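Local coordinates for protein kinase A regulatory subunit, putative (Trypanosoma cruzi, PDB 6FTF) that probably acts as the regulatory subunit of a cAMP-independent protein kinase A, binding the nucleoside analogue 7-cyano-7-deazainosine in two cyclic nucleotide-binding domains, at residues 37-42 / 83-88; 44-49 / 143-148; 158-163 / 202-207; 164-169 / 266-271; 178-183 / 257-262. All blocks are in the same frame, centred on the assembly; numbering follows the deposited sequence. Where two conformers were deposited one is given.

Contact 1 of 5, residues 37-42 / 83-88; sequences TKLLTH and LYIIQS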
# COMPACT_ATOMS: atom_id res chain seq x y z
N THR A 37 1.14 -15.97 0.50
CA THR A 37 0.25 -15.06 1.22
C THR A 37 1.00 -13.84 1.73
O THR A 37 0.40 -12.76 1.82
CB THR A 37 -0.48 -15.76 2.36
OG1 THR A 37 0.47 -16.26 3.30
CG2 THR A 37 -1.37 -16.87 1.82
N LYS A 38 2.29 -13.98 2.05
CA LYS A 38 3.05 -12.79 2.40
C LYS A 38 3.15 -11.83 1.22
O LYS A 38 2.99 -10.61 1.39
CB LYS A 38 4.43 -13.18 2.92
CG LYS A 38 5.21 -12.02 3.51
CD LYS A 38 6.54 -12.49 4.08
CE LYS A 38 6.35 -13.68 5.02
NZ LYS A 38 5.47 -13.37 6.18
N LEU A 39 3.38 -12.34 0.01
CA LEU A 39 3.38 -11.46 -1.15
C LEU A 39 2.03 -10.76 -1.29
O LEU A 39 1.96 -9.56 -1.54
CB LEU A 39 3.68 -12.24 -2.42
CG LEU A 39 5.09 -12.84 -2.54
CD1 LEU A 39 5.16 -13.75 -3.76
CD2 LEU A 39 6.14 -11.77 -2.65
N LEU A 40 0.94 -11.51 -1.14
CA LEU A 40 -0.37 -10.93 -1.35
C LEU A 40 -0.71 -9.89 -0.29
O LEU A 40 -1.32 -8.86 -0.61
CB LEU A 40 -1.42 -12.03 -1.35
CG LEU A 40 -1.30 -13.10 -2.42
CD1 LEU A 40 -2.46 -14.03 -2.20
CD2 LEU A 40 -1.28 -12.48 -3.81
N THR A 41 -0.36 -10.14 0.97
CA THR A 41 -0.75 -9.22 2.02
C THR A 41 0.05 -7.93 2.01
O THR A 41 -0.33 -6.97 2.70
CB THR A 41 -0.70 -9.86 3.40
OG1 THR A 41 0.63 -10.28 3.68
CG2 THR A 41 -1.66 -11.06 3.51
N HIS A 42 1.14 -7.86 1.26
CA HIS A 42 1.88 -6.62 1.12
C HIS A 42 1.66 -5.94 -0.22
O HIS A 42 2.20 -4.86 -0.45
CB HIS A 42 3.38 -6.86 1.35
CG HIS A 42 3.68 -7.21 2.77
ND1 HIS A 42 3.51 -8.48 3.28
CD2 HIS A 42 4.10 -6.44 3.81
CE1 HIS A 42 3.83 -8.49 4.56
NE2 HIS A 42 4.19 -7.27 4.91
N LEU A 83 -2.50 -12.21 -14.11
CA LEU A 83 -1.88 -11.32 -13.14
C LEU A 83 -0.64 -12.01 -12.58
O LEU A 83 -0.73 -13.15 -12.12
CB LEU A 83 -2.85 -11.03 -12.01
CG LEU A 83 -2.35 -10.11 -10.90
CD1 LEU A 83 -2.16 -8.70 -11.40
CD2 LEU A 83 -3.35 -10.12 -9.73
N TYR A 84 0.50 -11.34 -12.63
CA TYR A 84 1.76 -11.89 -12.14
C TYR A 84 2.17 -11.12 -10.91
O TYR A 84 2.24 -9.89 -10.95
CB TYR A 84 2.86 -11.72 -13.19
CG TYR A 84 2.64 -12.49 -14.44
CD1 TYR A 84 1.76 -12.05 -15.41
CD2 TYR A 84 3.28 -13.71 -14.64
CE1 TYR A 84 1.55 -12.80 -16.57
CE2 TYR A 84 3.08 -14.45 -15.77
CZ TYR A 84 2.21 -14.00 -16.72
OH TYR A 84 2.03 -14.78 -17.84
N ILE A 85 2.44 -11.81 -9.81
CA ILE A 85 2.99 -11.20 -8.60
C ILE A 85 4.43 -11.70 -8.49
O ILE A 85 4.69 -12.91 -8.50
CB ILE A 85 2.18 -11.56 -7.34
CG1 ILE A 85 0.69 -11.23 -7.53
CG2 ILE A 85 2.75 -10.80 -6.13
CD1 ILE A 85 0.39 -9.78 -7.85
N ILE A 86 5.37 -10.78 -8.44
CA ILE A 86 6.79 -11.12 -8.52
C ILE A 86 7.29 -11.60 -7.16
O ILE A 86 7.23 -10.87 -6.16
CB ILE A 86 7.59 -9.91 -9.00
CG1 ILE A 86 7.16 -9.51 -10.41
CG2 ILE A 86 9.08 -10.23 -8.96
CD1 ILE A 86 7.70 -8.17 -10.85
N GLN A 87 7.82 -12.82 -7.12
CA GLN A 87 8.53 -13.32 -5.95
C GLN A 87 9.94 -12.75 -5.87
O GLN A 87 10.36 -12.25 -4.81
CB GLN A 87 8.58 -14.85 -5.98
CG GLN A 87 9.44 -15.46 -4.88
CD GLN A 87 9.47 -16.96 -4.97
OE1 GLN A 87 8.43 -17.63 -5.08
NE2 GLN A 87 10.67 -17.53 -4.93
N SER A 88 10.66 -12.78 -6.98
CA SER A 88 12.00 -12.22 -7.02
C SER A 88 12.33 -11.89 -8.46
O SER A 88 11.78 -12.48 -9.40
CB SER A 88 13.03 -13.18 -6.42
OG SER A 88 13.01 -14.44 -7.06
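Leu39 and Leu40 of helix 30-42 pack on Ile85, a residue of the antiparallel beta roll of the first cyclic nucleotide-binding domain. The helix crosses strand 83-86 at 103°, with the axes of the two segments 9.5 Å apart. The buried side centres on Ile85. In the conformer given, its CG2 is anti to the backbone N (CG1 beside it, chi1 -53°) and lies 4.1 Å from Leu39 CB. Leu40 is also buried. Its CD2 approaches Ile85 CG1 at 4.4 Å. Phe46, Ile54 and Met61 close round Leu40 from the other elements of the fold. The partly exposed side is formed by Leu39 and Gln87, where the strand turns a corner, although the Leu39 methyls approach closely there. Leu39 CG stands anti to its carbonyl carbon, and the two methyl groups beyond it divide the work. CD1 meets Gln87 CA at 4.0 Å. Gln87 touches Leu39 through CA and CB, while its OE1 is hydrogen-bonded to Trp134 NE1. Gln87 and Ser88 both face Ile132 in a classic beta bulge, which marks this corner. The other methyl, Leu39 CD2, rests 3.8 Å from the carbonyl oxygen Ile86 O.

Contact 2 of 5, residues 44-49 / 143-148; sequences VLFSFL and NLVMGT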
# COMPACT_ATOMS: atom_id res chain seq x y z
N VAL A 44 -0.84 -4.04 -2.85
CA VAL A 44 -2.04 -3.23 -2.69
C VAL A 44 -3.27 -3.79 -3.40
O VAL A 44 -4.39 -3.41 -3.04
CB VAL A 44 -1.82 -1.77 -3.13
CG1 VAL A 44 -0.66 -1.16 -2.37
CG2 VAL A 44 -1.65 -1.67 -4.64
N LEU A 45 -3.11 -4.65 -4.41
CA LEU A 45 -4.27 -5.17 -5.12
C LEU A 45 -5.13 -6.07 -4.26
O LEU A 45 -6.28 -6.32 -4.62
CB LEU A 45 -3.83 -5.96 -6.35
CG LEU A 45 -3.15 -5.16 -7.44
CD1 LEU A 45 -2.52 -6.07 -8.47
CD2 LEU A 45 -4.11 -4.19 -8.11
N PHE A 46 -4.61 -6.55 -3.13
CA PHE A 46 -5.30 -7.49 -2.26
C PHE A 46 -5.64 -6.89 -0.91
O PHE A 46 -6.02 -7.61 0.01
CB PHE A 46 -4.46 -8.76 -2.11
CG PHE A 46 -3.99 -9.32 -3.43
CD1 PHE A 46 -4.77 -10.19 -4.17
CD2 PHE A 46 -2.79 -8.91 -3.95
CE1 PHE A 46 -4.33 -10.66 -5.39
CE2 PHE A 46 -2.34 -9.38 -5.18
CZ PHE A 46 -3.11 -10.24 -5.89
N SER A 47 -5.56 -5.56 -0.79
CA SER A 47 -5.57 -4.88 0.49
C SER A 47 -6.78 -5.21 1.35
O SER A 47 -6.67 -5.25 2.58
CB SER A 47 -5.54 -3.36 0.30
OG SER A 47 -4.34 -2.94 -0.30
N PHE A 48 -7.96 -5.33 0.74
CA PHE A 48 -9.19 -5.47 1.51
C PHE A 48 -9.77 -6.88 1.48
O PHE A 48 -10.91 -7.09 1.88
CB PHE A 48 -10.17 -4.34 1.15
CG PHE A 48 -9.62 -2.98 1.51
CD1 PHE A 48 -9.63 -2.55 2.84
CD2 PHE A 48 -8.96 -2.20 0.57
CE1 PHE A 48 -9.05 -1.36 3.20
CE2 PHE A 48 -8.38 -1.00 0.92
CZ PHE A 48 -8.42 -0.57 2.24
N LEU A 49 -8.98 -7.87 1.08
CA LEU A 49 -9.38 -9.26 1.22
C LEU A 49 -9.09 -9.76 2.62
O LEU A 49 -8.04 -9.46 3.20
CB LEU A 49 -8.61 -10.13 0.22
CG LEU A 49 -8.89 -9.89 -1.26
CD1 LEU A 49 -8.22 -10.97 -2.07
CD2 LEU A 49 -10.38 -9.83 -1.56
N ASN A 143 -13.55 -12.18 -10.08
CA ASN A 143 -14.61 -12.62 -9.17
C ASN A 143 -14.24 -12.42 -7.71
O ASN A 143 -15.10 -12.08 -6.90
CB ASN A 143 -14.94 -14.08 -9.40
CG ASN A 143 -15.89 -14.28 -10.52
OD1 ASN A 143 -17.12 -14.21 -10.33
ND2 ASN A 143 -15.37 -14.50 -11.70
N LEU A 144 -12.98 -12.66 -7.34
CA LEU A 144 -12.60 -12.69 -5.94
C LEU A 144 -11.74 -11.52 -5.48
O LEU A 144 -11.69 -11.25 -4.28
CB LEU A 144 -11.85 -13.98 -5.62
CG LEU A 144 -12.58 -15.29 -5.90
CD1 LEU A 144 -11.74 -16.41 -5.34
CD2 LEU A 144 -13.98 -15.30 -5.29
N VAL A 145 -11.03 -10.86 -6.38
CA VAL A 145 -10.07 -9.83 -5.98
C VAL A 145 -10.58 -8.43 -6.28
O VAL A 145 -10.56 -7.56 -5.42
CB VAL A 145 -8.70 -10.07 -6.63
CG1 VAL A 145 -7.71 -8.99 -6.18
CG2 VAL A 145 -8.19 -11.45 -6.30
N MET A 146 -11.02 -8.19 -7.51
CA MET A 146 -11.18 -6.82 -7.97
C MET A 146 -12.16 -6.04 -7.10
O MET A 146 -11.90 -4.89 -6.73
CB MET A 146 -11.64 -6.84 -9.42
CG MET A 146 -11.83 -5.45 -9.97
SD MET A 146 -12.01 -5.50 -11.74
CE MET A 146 -12.46 -3.80 -12.06
N GLY A 147 -13.31 -6.63 -6.80
CA GLY A 147 -14.22 -5.98 -5.88
C GLY A 147 -14.54 -4.57 -6.31
O GLY A 147 -14.84 -4.32 -7.48
N THR A 148 -14.45 -3.65 -5.35
CA THR A 148 -14.77 -2.25 -5.57
C THR A 148 -13.55 -1.41 -5.94
O THR A 148 -13.50 -0.21 -5.62
CB THR A 148 -15.49 -1.67 -4.35
OG1 THR A 148 -14.69 -1.89 -3.18
CG2 THR A 148 -16.88 -2.32 -4.17
O HOH W 1 -8.73 -6.81 -3.61
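Val145 puts its two methyl groups to different uses against Leu45, Phe46 and Leu49. Its CG1 is anti to the backbone N (chi1 -179°), and this methyl meets Leu45 O at 3.4 Å. The same CG1 lies 3.8 Å from Phe46 CD1, with an oblique approach to the ring. CG2 stands anti to the carbonyl carbon and touches Phe46 CE1 at 4.0 Å. The Phe46 ring is also covered from within its own segment. Leu45 CB sits over one face, displaced toward the rim. The ring is packed further by Ile54 of helix 51-60 and by Leu83 and Ile85 of strand 82-86. Segment 44-49 and Ile54 belong to the helix, 3-10 loop and helix unit that precedes the beta roll in cyclic nucleotide-binding domains of the protein kinase A type. Helix 138-145, which follows the roll, packs against that loop here. The loop has its own supports. Leu49 N bonds to Phe46 O across a type I turn, and Ser47 OG donates to Val44 O at 2.8 Å. Leu49, the last residue of that turn, points its CB toward helix 138-145. Its CD2 presses on the carbonyl oxygen Leu144 O at 3.3 Å, and its CD1 comes within 4.3 Å of Val145 CG2. Water 1 lies between the backbones, 2.7 Å from Leu45 O, and can donate to that oxygen. It is also 2.7 Å from Val145 O, and the acceptors in reach outnumber its protons.

Contact 3 of 5, residues 158-163 / 202-207; sequences QFLANV and LYIIME. With EDO (1,2-ethanediol), chain B.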
# COMPACT_ATOMS: atom_id res chain seq x y z
N GLN A 158 -8.81 12.26 -6.88
CA GLN A 158 -8.84 13.72 -6.98
C GLN A 158 -8.24 14.38 -5.74
O GLN A 158 -7.51 15.38 -5.84
CB GLN A 158 -10.27 14.21 -7.24
CG GLN A 158 -10.36 15.67 -7.67
CD GLN A 158 -10.42 16.66 -6.53
OE1 GLN A 158 -10.78 16.33 -5.40
NE2 GLN A 158 -10.11 17.91 -6.83
N PHE A 159 -8.51 13.82 -4.56
CA PHE A 159 -7.91 14.30 -3.33
C PHE A 159 -6.40 14.12 -3.35
O PHE A 159 -5.65 15.04 -3.03
CB PHE A 159 -8.52 13.56 -2.14
CG PHE A 159 -7.78 13.77 -0.86
CD1 PHE A 159 -7.81 15.00 -0.23
CD2 PHE A 159 -7.01 12.77 -0.31
CE1 PHE A 159 -7.12 15.21 0.95
CE2 PHE A 159 -6.32 12.99 0.87
CZ PHE A 159 -6.37 14.22 1.49
N LEU A 160 -5.95 12.92 -3.71
CA LEU A 160 -4.51 12.65 -3.67
C LEU A 160 -3.75 13.56 -4.62
O LEU A 160 -2.59 13.90 -4.35
CB LEU A 160 -4.22 11.18 -4.00
CG LEU A 160 -4.84 10.15 -3.05
CD1 LEU A 160 -4.57 8.76 -3.56
CD2 LEU A 160 -4.30 10.31 -1.64
N ALA A 161 -4.37 13.95 -5.72
CA ALA A 161 -3.79 14.89 -6.67
C ALA A 161 -3.60 16.28 -6.09
O ALA A 161 -3.01 17.14 -6.76
CB ALA A 161 -4.68 14.98 -7.91
N ASN A 162 -4.12 16.53 -4.90
CA ASN A 162 -3.99 17.84 -4.27
C ASN A 162 -3.21 17.78 -2.97
O ASN A 162 -3.13 18.80 -2.26
CB ASN A 162 -5.39 18.42 -4.01
CG ASN A 162 -6.02 18.96 -5.27
OD1 ASN A 162 -5.72 20.08 -5.71
ND2 ASN A 162 -6.92 18.18 -5.86
N VAL A 163 -2.61 16.64 -2.62
CA VAL A 163 -1.89 16.47 -1.37
C VAL A 163 -0.41 16.82 -1.57
O VAL A 163 0.26 16.14 -2.36
CB VAL A 163 -2.04 15.05 -0.82
CG1 VAL A 163 -1.12 14.82 0.37
CG2 VAL A 163 -3.49 14.77 -0.44
N LEU A 202 -1.18 4.81 9.08
CA LEU A 202 -0.84 6.14 8.62
C LEU A 202 -2.11 6.80 8.13
O LEU A 202 -2.92 6.18 7.43
CB LEU A 202 0.22 6.08 7.51
CG LEU A 202 0.77 7.39 6.95
CD1 LEU A 202 2.18 7.19 6.40
CD2 LEU A 202 -0.13 7.93 5.86
N TYR A 203 -2.32 8.05 8.52
CA TYR A 203 -3.53 8.78 8.20
C TYR A 203 -3.17 10.02 7.40
O TYR A 203 -2.24 10.75 7.77
CB TYR A 203 -4.25 9.22 9.49
CG TYR A 203 -4.70 8.08 10.37
CD1 TYR A 203 -3.84 7.53 11.30
CD2 TYR A 203 -5.97 7.54 10.26
CE1 TYR A 203 -4.24 6.48 12.10
CE2 TYR A 203 -6.37 6.49 11.05
CZ TYR A 203 -5.50 5.97 11.96
OH TYR A 203 -5.90 4.91 12.77
N ILE A 204 -3.90 10.27 6.33
CA ILE A 204 -3.81 11.52 5.59
C ILE A 204 -5.09 12.28 5.89
O ILE A 204 -6.19 11.74 5.74
CB ILE A 204 -3.65 11.29 4.08
CG1 ILE A 204 -2.49 10.32 3.80
CG2 ILE A 204 -3.46 12.62 3.39
CD1 ILE A 204 -2.36 9.93 2.33
N ILE A 205 -4.96 13.51 6.34
CA ILE A 205 -6.12 14.29 6.75
C ILE A 205 -6.83 14.83 5.51
O ILE A 205 -6.30 15.66 4.78
CB ILE A 205 -5.73 15.41 7.71
CG1 ILE A 205 -5.01 14.82 8.93
CG2 ILE A 205 -6.98 16.19 8.13
CD1 ILE A 205 -4.42 15.85 9.85
N MET A 206 -8.07 14.39 5.30
CA MET A 206 -8.90 14.89 4.21
C MET A 206 -9.67 16.13 4.61
O MET A 206 -9.94 16.99 3.76
CB MET A 206 -9.86 13.81 3.71
CG MET A 206 -9.16 12.58 3.18
SD MET A 206 -10.25 11.28 2.57
CE MET A 206 -10.79 11.99 1.01
N GLU A 207 -10.04 16.24 5.88
CA GLU A 207 -10.70 17.43 6.40
C GLU A 207 -10.47 17.49 7.90
O GLU A 207 -10.47 16.45 8.57
CB GLU A 207 -12.21 17.32 6.14
CG GLU A 207 -13.03 18.52 6.53
CD GLU A 207 -14.51 18.20 6.42
OE1 GLU A 207 -14.93 17.69 5.36
OE2 GLU A 207 -15.25 18.44 7.40
C1 EDO B . -8.46 18.16 -10.26
O1 EDO B . -9.61 18.49 -9.47
C2 EDO B . -7.22 18.01 -9.38
O2 EDO B . -7.05 19.16 -8.57
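Phe159 lays its ring against Met206 with one face and against Ile204 with one edge. Phe159 CG is anti to the backbone N (chi1 168°), which sets it on the side of strand 202-205; the ring continues from there. Met206 CG lies over the ring as a CH-pi contact, 3.8 Å from the centroid of the Phe159 ring. The Met206 chain is bent at chi3 (75°), and CE turns back over the rim, 4.0 Å from Phe159 CG. The sulfur is more distant and oblique, in a Met-aromatic contact. Val163 CG2, from the same segment as the phenylalanine, covers the opposite face. The ring is therefore held between a methionine methylene and a valine methyl. Its edge is directed at the strand. Phe159 CZ is 3.6 Å from Ile205 O, and Phe159 CE2 is 3.8 Å from Ile204 CG2. Leu160 CD2 and Val163 CG2 add looser contacts to Ile204. On the outer side, Asn162 ND2 donates to Gln158 O at 2.9 Å, nearly in its own amide plane. A 1,2-ethanediol, probably from the crystallisation liquor, bridges the side chains of Gln158 and Asn162. Gln158 NE2 reaches its O1 at 2.7 Å in a nearly straight bond, and Asn162 ND2 reaches its O2. Met206 and Glu207 form a classic beta bulge facing Ile255. The end of helix 149-160 thus packs on the corner of strand 201-205 in the second beta roll, beside strand 254-260, with Phe165 of the following loop also covering Ile204.

Contact 4 of 5, residues 164-169 / 266-271; sequences PFLGGL and MCLGPV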
# COMPACT_ATOMS: atom_id res chain seq x y z
N PRO A 164 0.14 17.80 -0.84
CA PRO A 164 1.54 18.21 -1.12
C PRO A 164 2.57 17.09 -1.09
O PRO A 164 3.39 17.01 -2.00
CB PRO A 164 1.80 19.31 -0.08
CG PRO A 164 0.45 19.92 0.11
CD PRO A 164 -0.53 18.76 0.06
N PHE A 165 2.57 16.23 -0.07
CA PHE A 165 3.66 15.27 0.05
C PHE A 165 3.59 14.18 -1.00
O PHE A 165 4.57 13.44 -1.15
CB PHE A 165 3.78 14.71 1.47
CG PHE A 165 2.93 13.49 1.77
CD1 PHE A 165 1.59 13.62 2.14
CD2 PHE A 165 3.47 12.24 1.74
CE1 PHE A 165 0.84 12.50 2.46
CE2 PHE A 165 2.72 11.13 2.06
CZ PHE A 165 1.40 11.27 2.41
N LEU A 166 2.49 14.09 -1.75
CA LEU A 166 2.35 13.11 -2.81
C LEU A 166 2.60 13.70 -4.19
O LEU A 166 2.44 12.99 -5.20
CB LEU A 166 0.95 12.50 -2.77
CG LEU A 166 0.59 11.80 -1.46
CD1 LEU A 166 -0.85 11.37 -1.49
CD2 LEU A 166 1.48 10.61 -1.18
N GLY A 167 3.03 14.95 -4.27
CA GLY A 167 3.16 15.61 -5.56
C GLY A 167 4.17 14.98 -6.48
O GLY A 167 4.07 15.17 -7.70
N GLY A 168 5.12 14.23 -5.95
CA GLY A 168 6.08 13.55 -6.79
C GLY A 168 5.60 12.23 -7.37
O GLY A 168 6.29 11.70 -8.26
N LEU A 169 4.48 11.69 -6.90
CA LEU A 169 3.92 10.46 -7.47
C LEU A 169 3.18 10.77 -8.77
O LEU A 169 2.47 11.77 -8.86
CB LEU A 169 2.93 9.82 -6.48
CG LEU A 169 3.41 9.31 -5.11
CD1 LEU A 169 2.28 8.58 -4.37
CD2 LEU A 169 4.64 8.42 -5.22
N MET A 266 5.20 -0.40 -0.44
CA MET A 266 4.78 -0.43 -1.83
C MET A 266 4.22 0.92 -2.27
O MET A 266 4.53 1.39 -3.37
CB MET A 266 3.76 -1.53 -2.10
CG MET A 266 3.25 -1.52 -3.54
SD MET A 266 2.49 -3.08 -4.09
CE MET A 266 1.60 -2.43 -5.47
N CYS A 267 3.41 1.55 -1.45
CA CYS A 267 2.64 2.74 -1.83
C CYS A 267 3.46 4.02 -1.69
O CYS A 267 3.30 4.97 -2.46
CB CYS A 267 1.46 2.91 -0.88
SG CYS A 267 0.23 1.68 -1.05
N LEU A 268 4.24 4.09 -0.62
CA LEU A 268 4.90 5.34 -0.27
C LEU A 268 6.41 5.24 -0.33
O LEU A 268 7.09 6.24 -0.07
CB LEU A 268 4.43 5.84 1.10
CG LEU A 268 2.97 6.27 1.16
CD1 LEU A 268 2.65 6.79 2.54
CD2 LEU A 268 2.61 7.32 0.10
N GLY A 269 6.95 4.09 -0.73
CA GLY A 269 8.37 3.95 -0.94
C GLY A 269 8.98 5.11 -1.70
O GLY A 269 10.03 5.65 -1.33
N PRO A 270 8.33 5.54 -2.79
CA PRO A 270 8.89 6.64 -3.58
C PRO A 270 8.92 8.00 -2.87
O PRO A 270 9.60 8.91 -3.35
CB PRO A 270 7.99 6.68 -4.83
CG PRO A 270 7.39 5.33 -4.91
CD PRO A 270 7.21 4.88 -3.49
N VAL A 271 8.21 8.16 -1.75
CA VAL A 271 8.24 9.43 -1.03
C VAL A 271 8.84 9.28 0.36
O VAL A 271 8.72 10.19 1.18
CB VAL A 271 6.86 10.11 -0.99
CG1 VAL A 271 6.40 10.46 -2.41
CG2 VAL A 271 5.84 9.24 -0.29
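Phe165, Leu166 and Leu169 face Leu268, Pro270 and Val271 in a contact made up almost wholly of apolar side chains. Leu166 CD2 and Leu268 CD2 meet methyl to methyl at 3.7 Å, with the two side chains crossing at a slant. Leu169 crosses both Pro270 and Val271 at about a right angle. A single methyl serves the two of them: Leu169 CD2 is 3.8 Å from Pro270 CB and 3.9 Å from Val271 CG1. Phe165 adds broader, less close contact. Phe165 CE2 is 4.3 Å from Leu268 CD2 and Phe165 CD2 is 4.3 Å from Val271 CG2, both oblique to the ring, while Leu166 CD2 covers one face. With CG1 anti to the carbonyl carbon (chi1 -63°), Val271 turns CG1 to Leu169 and Phe165 O, and CG2 to the Phe165 ring. Side chain meets backbone where Val271 CG1 lies 3.7 Å from Phe165 O. The hydrogen bonds are local and shape each segment. Leu169 N bonds to Leu166 O at 3.0 Å, closing a type I turn, and Val271 N bonds to Leu268 O at 2.8 Å. Leu177 of helix 171-178 and Leu202 of strand 201-205 extend the apolar layer. A 3-10 loop between two helices, packed on the short helix that follows the beta roll, is characteristic of cyclic nucleotide-binding domains of protein kinase A regulatory subunits.

Contact 5 of 5, residues 178-183 / 257-262; sequences ADALSS and AKLNRR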
# COMPACT_ATOMS: atom_id res chain seq x y z
N ALA A 178 -4.15 4.73 -3.66
CA ALA A 178 -5.60 4.67 -3.47
C ALA A 178 -6.08 3.24 -3.25
O ALA A 178 -7.03 3.01 -2.48
CB ALA A 178 -6.32 5.27 -4.68
N ASP A 179 -5.47 2.27 -3.94
CA ASP A 179 -5.85 0.86 -3.81
C ASP A 179 -5.79 0.38 -2.36
O ASP A 179 -6.47 -0.58 -2.01
CB ASP A 179 -4.90 -0.02 -4.63
CG ASP A 179 -5.16 0.00 -6.13
OD1 ASP A 179 -6.34 0.15 -6.55
OD2 ASP A 179 -4.18 -0.16 -6.89
N ALA A 180 -4.95 0.99 -1.54
CA ALA A 180 -4.70 0.56 -0.17
C ALA A 180 -5.37 1.45 0.87
O ALA A 180 -5.20 1.21 2.07
CB ALA A 180 -3.19 0.48 0.10
N LEU A 181 -6.16 2.44 0.47
CA LEU A 181 -6.76 3.39 1.41
C LEU A 181 -8.19 3.02 1.75
O LEU A 181 -8.95 2.52 0.92
CB LEU A 181 -6.75 4.81 0.85
CG LEU A 181 -5.38 5.45 0.64
CD1 LEU A 181 -5.55 6.79 -0.03
CD2 LEU A 181 -4.64 5.60 1.94
N SER A 182 -8.55 3.30 3.00
CA SER A 182 -9.93 3.33 3.45
C SER A 182 -10.13 4.63 4.20
O SER A 182 -9.19 5.38 4.42
CB SER A 182 -10.28 2.11 4.31
OG SER A 182 -9.53 2.11 5.50
N SER A 183 -11.37 4.93 4.55
CA SER A 183 -11.68 6.19 5.21
C SER A 183 -12.11 5.95 6.65
O SER A 183 -12.73 4.93 6.97
CB SER A 183 -12.78 6.94 4.46
OG SER A 183 -12.33 7.30 3.16
N ALA A 257 -8.02 9.52 5.30
CA ALA A 257 -7.71 8.33 4.52
C ALA A 257 -6.62 7.59 5.28
O ALA A 257 -5.68 8.20 5.77
CB ALA A 257 -7.21 8.69 3.12
N LYS A 258 -6.77 6.28 5.38
CA LYS A 258 -6.02 5.42 6.30
C LYS A 258 -5.28 4.35 5.50
O LYS A 258 -5.89 3.68 4.65
CB LYS A 258 -7.08 4.78 7.22
CG LYS A 258 -6.66 3.84 8.31
CD LYS A 258 -7.89 3.45 9.12
CE LYS A 258 -7.51 2.58 10.31
NZ LYS A 258 -8.70 2.21 11.12
N LEU A 259 -3.99 4.18 5.78
CA LEU A 259 -3.12 3.21 5.13
C LEU A 259 -2.49 2.29 6.17
O LEU A 259 -1.92 2.77 7.16
CB LEU A 259 -2.01 3.99 4.44
CG LEU A 259 -0.96 3.16 3.74
CD1 LEU A 259 -1.51 2.47 2.50
CD2 LEU A 259 0.24 4.02 3.36
N ASN A 260 -2.55 0.99 5.95
CA ASN A 260 -1.89 0.06 6.86
C ASN A 260 -0.39 -0.03 6.60
O ASN A 260 0.08 0.03 5.46
CB ASN A 260 -2.52 -1.32 6.75
CG ASN A 260 -2.09 -2.24 7.88
OD1 ASN A 260 -1.13 -3.00 7.76
ND2 ASN A 260 -2.76 -2.13 9.01
N ARG A 261 0.35 -0.25 7.68
CA ARG A 261 1.80 -0.37 7.61
C ARG A 261 2.26 -1.42 6.61
O ARG A 261 3.31 -1.25 6.01
CB ARG A 261 2.35 -0.67 9.01
CG ARG A 261 3.83 -0.54 9.15
CD ARG A 261 4.21 -0.71 10.60
NE ARG A 261 5.63 -0.56 10.81
CZ ARG A 261 6.22 -0.68 12.00
NH1 ARG A 261 5.50 -0.94 13.08
NH2 ARG A 261 7.53 -0.56 12.10
N ARG A 262 1.50 -2.49 6.43
CA ARG A 262 1.94 -3.54 5.51
C ARG A 262 2.01 -3.06 4.07
O ARG A 262 2.70 -3.69 3.26
CB ARG A 262 1.05 -4.78 5.62
CG ARG A 262 -0.39 -4.60 5.20
CD ARG A 262 -1.31 -5.69 5.79
NE ARG A 262 -2.75 -5.44 5.62
CZ ARG A 262 -3.53 -6.02 4.71
NH1 ARG A 262 -3.03 -6.88 3.83
NH2 ARG A 262 -4.82 -5.73 4.66
O HOH W 2 -3.81 -0.39 3.74
O HOH W 3 -7.05 1.13 5.29
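Lys258 and Ser182 exchange two backbone hydrogen bonds as an antiparallel hydrogen-bonded pair. Lys258 N donates to Ser182 O at 2.8 Å, and Ser182 N returns a longer bond to Lys258 O at 3.2 Å. Two waters extend the polar link. Water 3 is 2.7 Å from Ser182 OG and donates to Lys258 O at 2.9 Å. Water 2 continues the ladder where the strands diverge. It donates to Ala180 O at 2.7 Å and accepts from Asn260 N. Lys258, in the conformer given, runs extended beyond CG and away from Ser182. Its NZ forms a salt bridge with Glu184, and the amine also makes a cation-pi contact with Trp201. Asn260 OD1 accepts from Arg262 N in an Asx turn just past the strand. The other face of the sheet is apolar. Leu181 CD1 lies 4.0 Å from Ala257 CB. Its CD2 approaches Leu259 CB. Ala180 CB packs closely on Leu259 CD1, at 3.5 Å. Tyr156 of helix 149-160 and Cys267 of helix 264-268 cover this face. Edge strand 181-186 thus joins strand 254-260, the first strand of the sheet beside the fourth, as in the beta roll of a cyclic nucleotide-binding domain.

Contacts 1 and 2 belong to the first nucleotide-binding domain, contacts 3, 4 and 5 to the second. Contacts 1 and 3 are equivalent helix-on-strand packings whose centres lie 27 Å apart, on opposite sides of the chain's centre. Contacts 1 and 2 share Phe46, whose CE2 is 3.8 Å from Ile85 CD1. Contacts 3 and 5 meet in one sheet, where Ile204 N lies 2.8 Å from Ala257 O. Arg262 of contact 5 spans the domains, with its NH1 2.9 Å from Thr41 O of contact 1. None of the five is centred on a ligand. The side chains of Ile86 and Leu45 are each about 8 Å from a bound 7-cyano-7-deazainosine, and that of Ile205 about 9 Å.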